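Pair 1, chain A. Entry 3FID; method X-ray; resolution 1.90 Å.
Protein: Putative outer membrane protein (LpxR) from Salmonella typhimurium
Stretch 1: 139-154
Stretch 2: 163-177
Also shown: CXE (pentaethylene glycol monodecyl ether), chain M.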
# COMPACT_ATOMS: atom_id res chain seq x y z
N ASN A 139 6.61 -9.27 -18.58
CA ASN A 139 7.62 -8.39 -17.99
C ASN A 139 7.61 -6.97 -18.55
O ASN A 139 7.55 -6.78 -19.78
CB ASN A 139 9.03 -8.96 -18.14
CG ASN A 139 9.31 -10.14 -17.23
OD1 ASN A 139 8.95 -10.14 -16.06
ND2 ASN A 139 9.98 -11.17 -17.77
N ARG A 140 7.65 -5.99 -17.65
CA ARG A 140 8.07 -4.64 -17.98
C ARG A 140 8.85 -4.13 -16.80
O ARG A 140 8.35 -4.14 -15.68
CB ARG A 140 6.91 -3.70 -18.30
CG ARG A 140 7.43 -2.30 -18.60
CD ARG A 140 6.36 -1.32 -18.88
NE ARG A 140 5.65 -1.59 -20.12
CZ ARG A 140 4.63 -0.85 -20.55
NH1 ARG A 140 4.22 0.21 -19.83
NH2 ARG A 140 4.02 -1.16 -21.68
N TYR A 141 10.10 -3.74 -17.06
CA TYR A 141 10.99 -3.20 -16.05
C TYR A 141 10.79 -1.72 -16.09
O TYR A 141 10.50 -1.17 -17.16
CB TYR A 141 12.45 -3.52 -16.40
CG TYR A 141 12.86 -4.88 -15.92
CD1 TYR A 141 13.49 -5.04 -14.69
CD2 TYR A 141 12.61 -6.02 -16.71
CE1 TYR A 141 13.84 -6.32 -14.21
CE2 TYR A 141 12.97 -7.28 -16.25
CZ TYR A 141 13.58 -7.42 -15.00
OH TYR A 141 13.94 -8.67 -14.55
N GLY A 142 10.92 -1.07 -14.94
CA GLY A 142 10.70 0.37 -14.95
C GLY A 142 11.06 1.04 -13.66
O GLY A 142 11.73 0.48 -12.80
N TYR A 143 10.61 2.28 -13.54
CA TYR A 143 10.88 3.11 -12.39
C TYR A 143 9.56 3.78 -11.99
O TYR A 143 8.64 3.93 -12.82
CB TYR A 143 11.92 4.15 -12.77
CG TYR A 143 11.37 5.24 -13.67
CD1 TYR A 143 11.27 5.04 -15.05
CD2 TYR A 143 10.93 6.47 -13.14
CE1 TYR A 143 10.75 6.02 -15.89
CE2 TYR A 143 10.41 7.46 -13.97
CZ TYR A 143 10.33 7.23 -15.35
OH TYR A 143 9.81 8.19 -16.19
N THR A 144 9.46 4.14 -10.71
CA THR A 144 8.41 5.05 -10.28
C THR A 144 9.09 6.29 -9.69
O THR A 144 10.11 6.16 -9.05
CB THR A 144 7.38 4.41 -9.27
OG1 THR A 144 8.03 4.09 -8.02
CG2 THR A 144 6.80 3.14 -9.86
N ALA A 145 8.55 7.47 -9.98
CA ALA A 145 8.97 8.72 -9.36
C ALA A 145 7.78 9.16 -8.53
O ALA A 145 6.66 9.22 -9.04
CB ALA A 145 9.27 9.77 -10.44
N LYS A 146 8.02 9.43 -7.24
CA LYS A 146 6.93 9.63 -6.28
C LYS A 146 7.09 10.94 -5.53
O LYS A 146 8.20 11.33 -5.17
CB LYS A 146 6.91 8.48 -5.26
CG LYS A 146 6.66 7.10 -5.89
CD LYS A 146 6.68 6.02 -4.85
CE LYS A 146 8.08 5.61 -4.51
NZ LYS A 146 8.08 4.66 -3.37
N GLY A 147 5.98 11.61 -5.25
CA GLY A 147 6.08 12.82 -4.44
C GLY A 147 4.81 13.02 -3.66
O GLY A 147 3.73 12.62 -4.12
N MET A 148 4.93 13.63 -2.48
CA MET A 148 3.77 13.98 -1.67
C MET A 148 4.02 15.32 -0.98
O MET A 148 5.13 15.60 -0.55
CB MET A 148 3.49 12.90 -0.63
CG MET A 148 2.21 13.13 0.16
SD MET A 148 2.00 11.91 1.45
CE MET A 148 2.68 12.91 2.79
N VAL A 149 2.98 16.15 -0.93
CA VAL A 149 2.99 17.29 -0.01
C VAL A 149 1.72 17.33 0.82
O VAL A 149 0.63 17.12 0.31
CB VAL A 149 3.24 18.64 -0.74
CG1 VAL A 149 2.18 18.93 -1.76
CG2 VAL A 149 3.31 19.79 0.28
N SER A 150 1.89 17.65 2.10
CA SER A 150 0.80 17.65 3.05
C SER A 150 0.92 18.91 3.89
O SER A 150 2.01 19.27 4.29
CB SER A 150 0.91 16.43 3.98
OG SER A 150 -0.16 16.40 4.91
N LEU A 151 -0.21 19.59 4.12
CA LEU A 151 -0.28 20.59 5.17
C LEU A 151 -0.55 19.86 6.47
O LEU A 151 -1.14 18.77 6.46
CB LEU A 151 -1.39 21.60 4.88
CG LEU A 151 -1.28 22.38 3.58
CD1 LEU A 151 -2.60 23.13 3.34
CD2 LEU A 151 -0.10 23.36 3.61
N THR A 152 -0.09 20.44 7.57
CA THR A 152 -0.09 19.74 8.85
C THR A 152 -0.67 20.53 10.05
O THR A 152 -0.07 20.53 11.14
CB THR A 152 1.34 19.22 9.21
OG1 THR A 152 2.20 20.34 9.47
CG2 THR A 152 1.95 18.42 8.08
N PRO A 153 -1.83 21.19 9.88
CA PRO A 153 -2.39 21.85 11.07
C PRO A 153 -2.82 20.81 12.12
O PRO A 153 -3.47 19.80 11.81
CB PRO A 153 -3.61 22.60 10.53
CG PRO A 153 -4.04 21.78 9.29
CD PRO A 153 -2.69 21.38 8.69
N ALA A 154 -2.41 21.06 13.36
CA ALA A 154 -2.71 20.15 14.45
C ALA A 154 -2.69 21.00 15.70
O ALA A 154 -2.05 22.06 15.71
CB ALA A 154 -1.64 19.05 14.55
N GLY A 163 -4.87 16.26 14.49
CA GLY A 163 -4.51 16.98 13.27
C GLY A 163 -5.35 16.63 12.06
O GLY A 163 -6.05 15.62 12.04
N PHE A 164 -5.27 17.49 11.05
CA PHE A 164 -6.00 17.36 9.77
C PHE A 164 -4.93 17.51 8.71
O PHE A 164 -4.18 18.49 8.71
CB PHE A 164 -7.05 18.48 9.65
CG PHE A 164 -7.68 18.60 8.27
CD1 PHE A 164 -8.43 17.54 7.72
CD2 PHE A 164 -7.56 19.80 7.54
CE1 PHE A 164 -9.02 17.66 6.46
CE2 PHE A 164 -8.15 19.94 6.28
CZ PHE A 164 -8.88 18.86 5.74
N TYR A 165 -4.83 16.55 7.79
CA TYR A 165 -3.67 16.56 6.90
C TYR A 165 -4.10 16.46 5.45
O TYR A 165 -4.09 15.36 4.89
CB TYR A 165 -2.69 15.43 7.29
CG TYR A 165 -2.35 15.43 8.76
CD1 TYR A 165 -3.00 14.60 9.66
CD2 TYR A 165 -1.37 16.30 9.26
CE1 TYR A 165 -2.70 14.63 11.02
CE2 TYR A 165 -1.07 16.33 10.59
CZ TYR A 165 -1.74 15.50 11.47
OH TYR A 165 -1.42 15.57 12.80
N PRO A 166 -4.50 17.59 4.84
CA PRO A 166 -4.80 17.56 3.41
C PRO A 166 -3.49 17.46 2.64
O PRO A 166 -2.44 18.02 3.07
CB PRO A 166 -5.53 18.89 3.17
CG PRO A 166 -4.98 19.81 4.17
CD PRO A 166 -4.68 18.95 5.40
N GLU A 167 -3.54 16.70 1.54
CA GLU A 167 -2.34 16.29 0.83
C GLU A 167 -2.60 16.12 -0.67
O GLU A 167 -3.74 15.87 -1.11
CB GLU A 167 -1.74 15.00 1.45
CG GLU A 167 -2.65 13.72 1.38
CD GLU A 167 -2.52 12.98 0.07
OE1 GLU A 167 -1.50 13.10 -0.64
OE2 GLU A 167 -3.51 12.20 -0.26
N VAL A 168 -1.54 16.33 -1.45
CA VAL A 168 -1.48 16.00 -2.88
C VAL A 168 -0.31 15.03 -3.12
O VAL A 168 0.78 15.22 -2.55
CB VAL A 168 -1.29 17.28 -3.76
CG1 VAL A 168 -1.24 16.91 -5.26
CG2 VAL A 168 -2.43 18.25 -3.50
N SER A 169 -0.55 14.00 -3.93
CA SER A 169 0.48 13.04 -4.26
C SER A 169 0.59 12.87 -5.75
O SER A 169 -0.37 13.08 -6.48
CB SER A 169 0.15 11.68 -3.65
OG SER A 169 0.38 11.72 -2.24
N ALA A 170 1.76 12.42 -6.19
CA ALA A 170 1.98 12.22 -7.61
C ALA A 170 2.95 11.06 -7.82
O ALA A 170 3.97 10.93 -7.10
CB ALA A 170 2.52 13.51 -8.24
N VAL A 171 2.61 10.20 -8.77
CA VAL A 171 3.48 9.09 -9.19
C VAL A 171 3.59 9.14 -10.71
O VAL A 171 2.60 9.37 -11.39
CB VAL A 171 2.93 7.70 -8.72
CG1 VAL A 171 3.81 6.56 -9.19
CG2 VAL A 171 2.83 7.67 -7.19
N GLY A 172 4.80 8.94 -11.23
CA GLY A 172 4.99 8.83 -12.67
C GLY A 172 5.98 7.74 -13.03
O GLY A 172 6.64 7.17 -12.15
N GLY A 173 6.10 7.48 -14.33
CA GLY A 173 6.94 6.41 -14.85
C GLY A 173 6.16 5.50 -15.78
O GLY A 173 5.05 5.83 -16.21
N ASN A 174 6.74 4.34 -16.07
CA ASN A 174 6.20 3.43 -17.10
C ASN A 174 5.45 2.24 -16.51
O ASN A 174 4.99 1.35 -17.24
CB ASN A 174 7.32 2.97 -18.06
CG ASN A 174 8.43 2.16 -17.37
OD1 ASN A 174 8.80 2.42 -16.20
ND2 ASN A 174 9.02 1.20 -18.11
N LEU A 175 5.28 2.25 -15.19
CA LEU A 175 4.51 1.20 -14.52
C LEU A 175 3.21 1.76 -13.94
O LEU A 175 2.14 1.23 -14.24
CB LEU A 175 5.35 0.54 -13.41
CG LEU A 175 6.74 0.02 -13.77
CD1 LEU A 175 7.35 -0.60 -12.56
CD2 LEU A 175 6.64 -1.02 -14.86
N PHE A 176 3.32 2.82 -13.12
CA PHE A 176 2.15 3.53 -12.56
C PHE A 176 2.30 5.04 -12.70
O PHE A 176 3.39 5.60 -12.51
CB PHE A 176 1.97 3.24 -11.06
CG PHE A 176 1.92 1.78 -10.71
CD1 PHE A 176 0.71 1.06 -10.73
CD2 PHE A 176 3.09 1.12 -10.34
CE1 PHE A 176 0.69 -0.29 -10.39
CE2 PHE A 176 3.08 -0.21 -9.99
CZ PHE A 176 1.88 -0.93 -10.00
N GLN A 177 1.18 5.69 -12.97
CA GLN A 177 1.17 7.12 -13.13
C GLN A 177 -0.20 7.62 -12.69
O GLN A 177 -1.22 7.16 -13.18
CB GLN A 177 1.50 7.52 -14.57
CG GLN A 177 1.64 9.02 -14.76
CD GLN A 177 2.66 9.33 -15.84
OE1 GLN A 177 3.87 9.12 -15.66
NE2 GLN A 177 2.18 9.77 -16.98
C1 CXE M . 6.99 27.27 0.26
C2 CXE M . 5.99 26.75 -0.76
C3 CXE M . 4.67 26.37 -0.11
C4 CXE M . 4.06 25.11 -0.73
C5 CXE M . 2.56 25.01 -0.49
C6 CXE M . 2.08 23.58 -0.70
C7 CXE M . 0.67 23.31 -0.15
C8 CXE M . 0.11 22.02 -0.76
C9 CXE M . -1.03 21.39 0.04
C10 CXE M . -2.16 20.94 -0.89
O11 CXE M . -3.16 20.25 -0.15
C12 CXE M . -4.50 20.49 -0.62
C13 CXE M . -5.19 19.20 -1.09
O14 CXE M . -6.57 19.18 -0.70
C15 CXE M . -7.23 17.94 -0.97
C16 CXE M . -8.31 17.63 0.07
O17 CXE M . -9.41 16.96 -0.57
C18 CXE M . -9.95 15.83 0.14
C19 CXE M . -11.05 15.16 -0.70
O20 CXE M . -10.72 13.79 -0.98
C21 CXE M . -11.62 13.14 -1.89
C22 CXE M . -12.30 12.01 -1.13
O23 CXE M . -13.13 11.21 -1.98
C24 CXE M . -14.20 10.62 -1.25
C25 CXE M . -15.50 10.97 -1.94
O26 CXE M . -16.59 10.56 -1.14
O HOH W 1 5.82 4.10 -12.84

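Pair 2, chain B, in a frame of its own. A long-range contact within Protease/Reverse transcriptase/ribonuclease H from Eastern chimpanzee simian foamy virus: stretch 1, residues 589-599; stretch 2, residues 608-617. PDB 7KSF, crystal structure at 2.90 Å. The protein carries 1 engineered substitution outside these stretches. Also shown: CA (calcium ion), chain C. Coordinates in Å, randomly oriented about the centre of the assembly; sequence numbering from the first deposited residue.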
# COMPACT_ATOMS: atom_id res chain seq x y z
N GLU B 589 17.19 14.05 7.66
CA GLU B 589 17.84 13.24 8.69
C GLU B 589 19.35 13.23 8.52
O GLU B 589 20.09 13.19 9.52
CB GLU B 589 17.29 11.82 8.67
CG GLU B 589 17.84 10.93 9.78
CD GLU B 589 17.37 9.50 9.65
OE1 GLU B 589 16.79 9.15 8.60
OE2 GLU B 589 17.57 8.71 10.60
N GLY B 590 19.83 13.27 7.28
CA GLY B 590 21.26 13.27 7.03
C GLY B 590 21.68 14.27 5.96
O GLY B 590 20.97 14.47 4.97
N VAL B 591 22.83 14.90 6.16
CA VAL B 591 23.39 15.87 5.22
C VAL B 591 24.79 15.40 4.84
O VAL B 591 25.61 15.11 5.72
CB VAL B 591 23.43 17.28 5.82
CG1 VAL B 591 24.11 18.25 4.86
CG2 VAL B 591 22.02 17.76 6.15
N PHE B 592 25.04 15.31 3.54
CA PHE B 592 26.31 14.81 3.01
C PHE B 592 26.98 15.91 2.20
O PHE B 592 26.47 16.30 1.14
CB PHE B 592 26.09 13.56 2.17
CG PHE B 592 25.95 12.30 2.98
CD1 PHE B 592 27.05 11.50 3.24
CD2 PHE B 592 24.71 11.92 3.47
CE1 PHE B 592 26.92 10.35 3.99
CE2 PHE B 592 24.58 10.76 4.22
CZ PHE B 592 25.68 9.97 4.47
N TYR B 593 28.10 16.41 2.69
CA TYR B 593 28.92 17.36 1.95
C TYR B 593 30.00 16.61 1.19
O TYR B 593 30.67 15.74 1.77
CB TYR B 593 29.55 18.40 2.89
CG TYR B 593 28.56 19.19 3.70
CD1 TYR B 593 27.90 20.29 3.16
CD2 TYR B 593 28.28 18.85 5.02
CE1 TYR B 593 27.00 21.02 3.90
CE2 TYR B 593 27.38 19.57 5.77
CZ TYR B 593 26.74 20.66 5.21
OH TYR B 593 25.84 21.38 5.95
N THR B 594 30.17 16.93 -0.08
CA THR B 594 31.17 16.29 -0.92
C THR B 594 32.02 17.33 -1.62
O THR B 594 31.64 18.50 -1.73
CB THR B 594 30.54 15.36 -1.97
OG1 THR B 594 29.70 16.12 -2.85
CG2 THR B 594 29.72 14.27 -1.29
N ASP B 595 33.18 16.88 -2.10
CA ASP B 595 34.12 17.72 -2.83
C ASP B 595 35.19 16.82 -3.43
O ASP B 595 35.26 15.62 -3.12
CB ASP B 595 34.74 18.79 -1.93
CG ASP B 595 35.48 19.85 -2.70
OD1 ASP B 595 36.68 19.64 -3.00
OD2 ASP B 595 34.88 20.89 -3.03
N GLY B 596 36.02 17.40 -4.28
CA GLY B 596 37.11 16.68 -4.91
C GLY B 596 38.12 17.60 -5.58
O GLY B 596 37.75 18.55 -6.27
N SER B 597 39.40 17.31 -5.38
CA SER B 597 40.48 18.13 -5.90
C SER B 597 41.41 17.27 -6.73
O SER B 597 41.37 16.04 -6.69
CB SER B 597 41.23 18.82 -4.76
OG SER B 597 40.34 19.49 -3.89
N ALA B 598 42.27 17.95 -7.50
CA ALA B 598 43.24 17.24 -8.35
C ALA B 598 44.36 18.23 -8.69
O ALA B 598 44.23 19.02 -9.63
CB ALA B 598 42.59 16.68 -9.59
N ILE B 599 45.45 18.16 -7.93
CA ILE B 599 46.64 18.95 -8.21
C ILE B 599 47.45 18.21 -9.26
O ILE B 599 47.06 17.13 -9.72
CB ILE B 599 47.48 19.19 -6.93
CG1 ILE B 599 47.83 17.85 -6.27
CG2 ILE B 599 46.74 20.10 -5.97
CD1 ILE B 599 48.60 17.99 -4.97
N ASN B 608 48.55 13.10 -13.17
CA ASN B 608 47.40 13.57 -12.41
C ASN B 608 47.33 12.82 -11.09
O ASN B 608 47.95 11.76 -10.90
CB ASN B 608 46.09 13.39 -13.19
CG ASN B 608 45.82 14.54 -14.13
OD1 ASN B 608 46.07 15.70 -13.80
ND2 ASN B 608 45.29 14.23 -15.31
N ASN B 609 46.56 13.38 -10.16
CA ASN B 609 46.29 12.79 -8.86
C ASN B 609 45.02 13.43 -8.32
O ASN B 609 44.80 14.62 -8.52
CB ASN B 609 47.47 13.00 -7.90
CG ASN B 609 47.22 12.38 -6.53
OD1 ASN B 609 47.54 12.97 -5.50
ND2 ASN B 609 46.64 11.19 -6.52
N ALA B 610 44.20 12.64 -7.64
CA ALA B 610 42.88 13.09 -7.20
C ALA B 610 42.67 12.77 -5.73
O ALA B 610 43.33 11.91 -5.15
CB ALA B 610 41.76 12.46 -8.04
N GLY B 611 41.71 13.49 -5.14
CA GLY B 611 41.33 13.29 -3.75
C GLY B 611 39.97 13.88 -3.45
O GLY B 611 39.73 15.07 -3.68
N MET B 612 39.06 13.06 -2.93
CA MET B 612 37.69 13.46 -2.64
C MET B 612 37.46 13.51 -1.14
O MET B 612 38.24 12.97 -0.34
CB MET B 612 36.70 12.50 -3.30
CG MET B 612 36.71 11.09 -2.73
SD MET B 612 35.70 9.95 -3.69
CE MET B 612 35.73 8.50 -2.65
N GLY B 613 36.39 14.19 -0.75
CA GLY B 613 36.06 14.34 0.65
C GLY B 613 34.57 14.20 0.92
O GLY B 613 33.75 14.73 0.16
N ILE B 614 34.21 13.50 1.99
CA ILE B 614 32.82 13.23 2.32
C ILE B 614 32.61 13.54 3.80
O ILE B 614 33.43 13.17 4.65
CB ILE B 614 32.42 11.77 2.01
CG1 ILE B 614 32.58 11.47 0.52
CG2 ILE B 614 31.00 11.49 2.46
CD1 ILE B 614 33.93 10.89 0.13
N VAL B 615 31.50 14.22 4.11
CA VAL B 615 31.16 14.60 5.48
C VAL B 615 29.70 14.22 5.73
O VAL B 615 28.82 14.57 4.94
CB VAL B 615 31.37 16.10 5.73
CG1 VAL B 615 30.91 16.48 7.12
CG2 VAL B 615 32.83 16.48 5.52
N HIS B 616 29.46 13.51 6.83
CA HIS B 616 28.10 13.18 7.27
C HIS B 616 27.72 14.13 8.39
O HIS B 616 28.31 14.08 9.48
CB HIS B 616 28.01 11.72 7.72
CG HIS B 616 26.61 11.24 7.93
ND1 HIS B 616 26.20 9.96 7.61
CD2 HIS B 616 25.51 11.86 8.43
CE1 HIS B 616 24.92 9.82 7.91
NE2 HIS B 616 24.48 10.96 8.40
N ALA B 617 26.74 14.98 8.14
CA ALA B 617 26.29 15.98 9.10
C ALA B 617 24.81 15.80 9.39
O ALA B 617 24.02 15.47 8.50
CB ALA B 617 26.55 17.40 8.58
CA CA C . 36.54 19.73 -6.02

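The sharpest difference lies where Gly173(A) falls on His616(B). In pair 1 the second strand gives up its side chain here: at phi 127° and psi -166° a CB on Gly173(A) would jam against the preceding carbonyl and clash with Tyr143(A) O, so the backbone itself calls for glycine. The ring of Tyr143(A) covers the gap, its face lying over Gly173(A) CA, 3.9 Å from that atom to the ring centroid. In pair 2 the strand runs on in regular form, and the position carries an imidazole. The Phe592(B) ring meets the His616(B) ring obliquely, centroids 4.3 Å apart and planes at 49°, with Phe592(B) CZ 3.2 Å from His616(B) ND1.

Beneath this the frame is common. Both pairs are antiparallel strands, their directions 159° apart in pair 1 and 170° in pair 2, and 14 central residues superpose at 0.4 Å. Matching positions run from Thr144(A) on Phe592(B) to Val149(A) on Ser597(B), and from Glu167(A) on Ala610(B) to Gly172(A) on Val615(B). The ladder matches too: Ala145(A) N to Gly172(A) O, 2.9 Å, corresponds to Tyr593(B) N to Val615(B) O, 3.0 Å. One rung differs in quality: Gly147(A) N to Ala170(A) O is 2.8 Å, whereas the matching bond from Asp595(B) N to Gly613(B) O is weak at 3.2 Å.

Side-chain bulk is distributed differently on this frame. Ala145(A) beside Gly172(A) is a lean pair; its counterpart sets Tyr593(B) against Val615(B), CB to CB 4.1 Å, and the tyrosine ring also reaches across to the partner strand, where Tyr593(B) CE2 lies 3.6 Å from Ala617(B) CB. At the next pair on that face, Gly147(A) and Ala170(A) match Asp595(B) and Gly613(B), so the glycine changes strands. Then Val149(A) packs on Val168(A), CG1 to CB 4.3 Å, and the detergent lies against them, its C8 3.9 Å from Val149(A) CG1; pair 2 has Ser597(B) and Gly611(B).

On the other face, Met148(A) lays CG 3.3 Å from Ser169(A) OG, which donates to Glu167(A) OE1 at 2.8 Å. Pair 2 reverses the bulk, with Gly596(B) opposite Met612(B), and the glycine carbonyl O binds calcium at 1.7 Å.

Past the shared ladder, pair 1 ties the loop at Asn174(A) to the first strand: Asn174(A) ND2 donates to Tyr141(A) O at 3.0 Å, while Asn174(A) OD1 accepts from Tyr143(A) N at 3.2 Å. The rule is that backbone bonds fix the register, while bulk may sit on either strand.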